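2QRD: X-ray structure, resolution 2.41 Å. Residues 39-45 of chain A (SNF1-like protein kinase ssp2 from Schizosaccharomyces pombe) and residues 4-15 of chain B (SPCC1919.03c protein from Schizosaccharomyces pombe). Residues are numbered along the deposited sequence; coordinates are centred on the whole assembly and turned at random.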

# COMPACT_ATOMS: atom_id res chain seq x y z
N ALA A 39 15.35 17.94 17.92
CA ALA A 39 16.54 17.54 17.18
C ALA A 39 17.76 18.32 17.67
O ALA A 39 17.61 19.35 18.32
N GLN A 40 18.94 17.80 17.39
CA GLN A 40 20.20 18.52 17.61
C GLN A 40 20.82 18.72 16.26
O GLN A 40 20.55 17.97 15.35
N PHE A 41 21.66 19.74 16.15
CA PHE A 41 22.05 20.26 14.86
C PHE A 41 23.43 20.93 14.89
O PHE A 41 23.91 21.40 15.95
N THR A 42 24.10 20.91 13.74
CA THR A 42 25.29 21.71 13.58
C THR A 42 24.83 23.15 13.37
O THR A 42 23.64 23.42 13.17
N VAL A 43 25.81 24.05 13.34
CA VAL A 43 25.62 25.47 13.49
C VAL A 43 26.59 26.18 12.51
O VAL A 43 27.61 25.60 12.14
N PRO A 44 26.25 27.40 12.05
CA PRO A 44 27.18 28.11 11.17
C PRO A 44 28.42 28.59 11.90
O PRO A 44 28.33 29.25 12.96
N LYS A 45 29.58 28.24 11.35
CA LYS A 45 30.84 28.81 11.80
C LYS A 45 31.29 29.86 10.77
O LYS A 45 31.23 29.61 9.56
N SER B 4 32.98 13.36 12.47
CA SER B 4 31.85 13.43 13.45
C SER B 4 31.67 14.82 14.04
O SER B 4 32.62 15.47 14.51
N GLU B 5 30.40 15.21 14.04
CA GLU B 5 29.97 16.60 14.04
C GLU B 5 29.78 17.19 15.43
O GLU B 5 29.66 16.46 16.42
N GLN B 6 29.72 18.52 15.46
CA GLN B 6 29.48 19.27 16.68
C GLN B 6 27.99 19.62 16.78
O GLN B 6 27.53 20.65 16.25
N TYR B 7 27.23 18.77 17.46
CA TYR B 7 25.78 18.95 17.52
C TYR B 7 25.39 19.92 18.63
O TYR B 7 25.99 19.92 19.71
N SER B 8 24.41 20.77 18.33
CA SER B 8 24.02 21.84 19.23
C SER B 8 22.52 21.76 19.57
O SER B 8 21.73 21.21 18.82
N THR B 9 22.15 22.34 20.70
CA THR B 9 20.75 22.36 21.15
C THR B 9 20.12 23.76 21.01
O THR B 9 18.89 23.89 20.93
N GLU B 10 20.98 24.78 20.96
CA GLU B 10 20.56 26.18 20.96
C GLU B 10 20.69 26.89 19.59
O GLU B 10 21.70 26.75 18.87
N ILE B 11 19.67 27.68 19.27
CA ILE B 11 19.61 28.45 18.02
C ILE B 11 20.78 29.47 17.92
O ILE B 11 21.09 30.15 18.90
N PRO B 12 21.43 29.56 16.74
CA PRO B 12 22.51 30.55 16.63
C PRO B 12 21.99 31.95 16.87
O PRO B 12 20.89 32.29 16.43
N ALA B 13 22.78 32.75 17.58
CA ALA B 13 22.34 34.04 18.11
C ALA B 13 22.36 35.17 17.08
O ALA B 13 21.57 36.11 17.19
N PHE B 14 23.22 35.08 16.07
CA PHE B 14 23.25 36.07 15.01
C PHE B 14 21.95 36.05 14.18
O PHE B 14 21.60 37.05 13.57
N LEU B 15 21.24 34.91 14.17
CA LEU B 15 19.94 34.77 13.49
C LEU B 15 18.76 35.29 14.35
O LEU B 15 17.67 35.56 13.83

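The most unusual feature of this contact is how little regular pairing holds it together: a single antiparallel bridge joins F41(A) to S8(B), and one of its two hydrogen bonds is exceptionally short. S8(B) N donates to F41(A) O at 2.5 Å with an N-H...acceptor angle of 137°, whereas F41(A) N donates to S8(B) O at 3.0 Å and 150°. Two CA-H...O contacts flank the pair, Q40(A) CA to S8(B) O at 3.3 Å and Y7(B) CA to F41(A) O at 3.5 Å, so each bridge carbonyl also meets an alpha carbon of the opposing stretch.

F41(A) shows that the direction of CB need not decide where a side chain packs. Its CA-to-CB bond points away from chain B, yet chi1 of 41° (p) brings the ring back toward chain B, and chi2 of 78° sets the tilt of its plane; the residue has 97 Å² covered by the other stretch. The ring meets mainly backbone: S8(B) O lies over one face, while E10(B) O sits at the edge, 3.6 Å from F41(A) CE1. F41(A) CZ is also 3.6 Å from T9(B) O.

Around the bridge, Q40(A) points toward chain B, and chi1, off the wells at -99°, places Q40(A) CG 3.2 Å from S8(B) O; Q40(A) CB, whose position the backbone fixes, is 4.0 Å from Y7(B) CB. Y7(B) points sideways with chi1 m; its ring presents an edge to F41(A) C, and CD2 lies 4.0 Å from T42(A) N. T42(A), chi1 p, also points sideways, and its methyl CG2 reaches E5(B) CB at 3.8 Å. Its OG1 is hydrogen-bonded elsewhere in the structure.

Beyond the bridge the packing becomes apolar. V43(A) points toward chain B with chi1 off the wells at 126°, and its CG2 contacts P12(B) CG at 3.7 Å and S8(B) CB at 4.0 Å. The same P12(B) CG lies 3.6 Å from P44(A) CD, so this one ring carbon touches two consecutive chain A residues. Both prolines point inward and both have C-gamma exo pucker. F14(B), also directed toward chain A with chi1 p, extends the cluster: its CZ is 3.6 Å from P44(A) CG, which approaches the ring edge rather than its face.

One water links the backbones where no direct hydrogen bond joins them. Water 1 O donates to Q6(B) O at 2.8 Å and accepts a weak bond from V43(A) N at 3.2 Å. The Q6(B) side chain takes no part, since its end leads away.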

# COMPACT_ATOMS: atom_id res chain seq x y z
CB ALA A 39 16.33 17.76 15.67
CB GLN A 40 21.14 17.76 18.53
CG GLN A 40 21.08 18.28 19.91
CD GLN A 40 21.11 17.20 20.98
OE1 GLN A 40 20.12 16.49 21.20
NE2 GLN A 40 22.22 17.10 21.67
CB PHE A 41 20.97 21.22 14.33
CG PHE A 41 20.37 22.13 15.39
CD1 PHE A 41 21.06 23.26 15.83
CD2 PHE A 41 19.12 21.85 15.97
CE1 PHE A 41 20.52 24.09 16.79
CE2 PHE A 41 18.58 22.69 16.94
CZ PHE A 41 19.29 23.81 17.35
CB THR A 42 26.13 21.30 12.36
OG1 THR A 42 25.33 21.44 11.18
CG2 THR A 42 26.66 19.87 12.50
CB VAL A 43 25.85 25.82 15.02
CG1 VAL A 43 26.89 26.91 15.27
CG2 VAL A 43 24.52 26.03 15.72
CB PRO A 44 26.37 29.33 10.71
CG PRO A 44 24.95 29.03 11.08
CD PRO A 44 25.03 28.19 12.29
CB LYS A 45 31.90 27.70 12.05
CG LYS A 45 33.31 28.19 12.51
CD LYS A 45 33.35 28.88 13.91
CE LYS A 45 34.80 29.04 14.41
NZ LYS A 45 35.03 30.12 15.44
CB SER B 4 31.99 12.39 14.56
OG SER B 4 31.29 11.21 14.19
CB GLU B 5 28.65 16.73 13.26
CG GLU B 5 28.63 16.02 11.92
CD GLU B 5 29.37 16.76 10.82
OE1 GLU B 5 29.87 17.90 11.04
OE2 GLU B 5 29.45 16.20 9.70
CB GLN B 6 30.34 20.55 16.68
CG GLN B 6 31.84 20.31 16.55
CD GLN B 6 32.53 20.20 17.89
OE1 GLN B 6 33.66 19.70 17.98
NE2 GLN B 6 31.86 20.67 18.94
CB TYR B 7 25.04 17.61 17.66
CG TYR B 7 25.12 16.77 16.42
CD1 TYR B 7 25.81 15.55 16.42
CD2 TYR B 7 24.49 17.17 15.24
CE1 TYR B 7 25.87 14.77 15.27
CE2 TYR B 7 24.54 16.42 14.10
CZ TYR B 7 25.22 15.22 14.11
OH TYR B 7 25.25 14.49 12.94
CB SER B 8 24.39 23.19 18.59
OG SER B 8 24.29 24.27 19.49
CB THR B 9 20.63 21.86 22.61
OG1 THR B 9 19.37 22.26 23.15
CG2 THR B 9 21.75 22.41 23.49
CB GLU B 10 21.34 26.95 22.04
CG GLU B 10 21.36 26.28 23.43
CD GLU B 10 19.98 26.15 24.08
OE1 GLU B 10 19.33 25.09 23.93
OE2 GLU B 10 19.53 27.12 24.75
CB ILE B 11 18.21 29.16 17.86
CG1 ILE B 11 17.07 28.13 17.92
CG2 ILE B 11 18.11 29.96 16.56
CD1 ILE B 11 15.85 28.63 18.67
CB PRO B 12 23.00 30.39 15.18
CG PRO B 12 22.51 29.02 14.75
CD PRO B 12 21.23 28.79 15.49
CB ALA B 13 23.18 34.41 19.34
CB PHE B 14 24.49 35.91 14.13
CG PHE B 14 24.43 34.75 13.16
CD1 PHE B 14 24.62 33.44 13.61
CD2 PHE B 14 24.21 34.97 11.80
CE1 PHE B 14 24.54 32.35 12.71
CE2 PHE B 14 24.13 33.90 10.90
CZ PHE B 14 24.30 32.59 11.36
CB LEU B 15 19.69 33.30 13.10
CG LEU B 15 20.61 32.56 12.13
CD1 LEU B 15 20.31 31.09 12.13
CD2 LEU B 15 20.51 33.09 10.71
O HOH W 1 28.37 22.86 14.79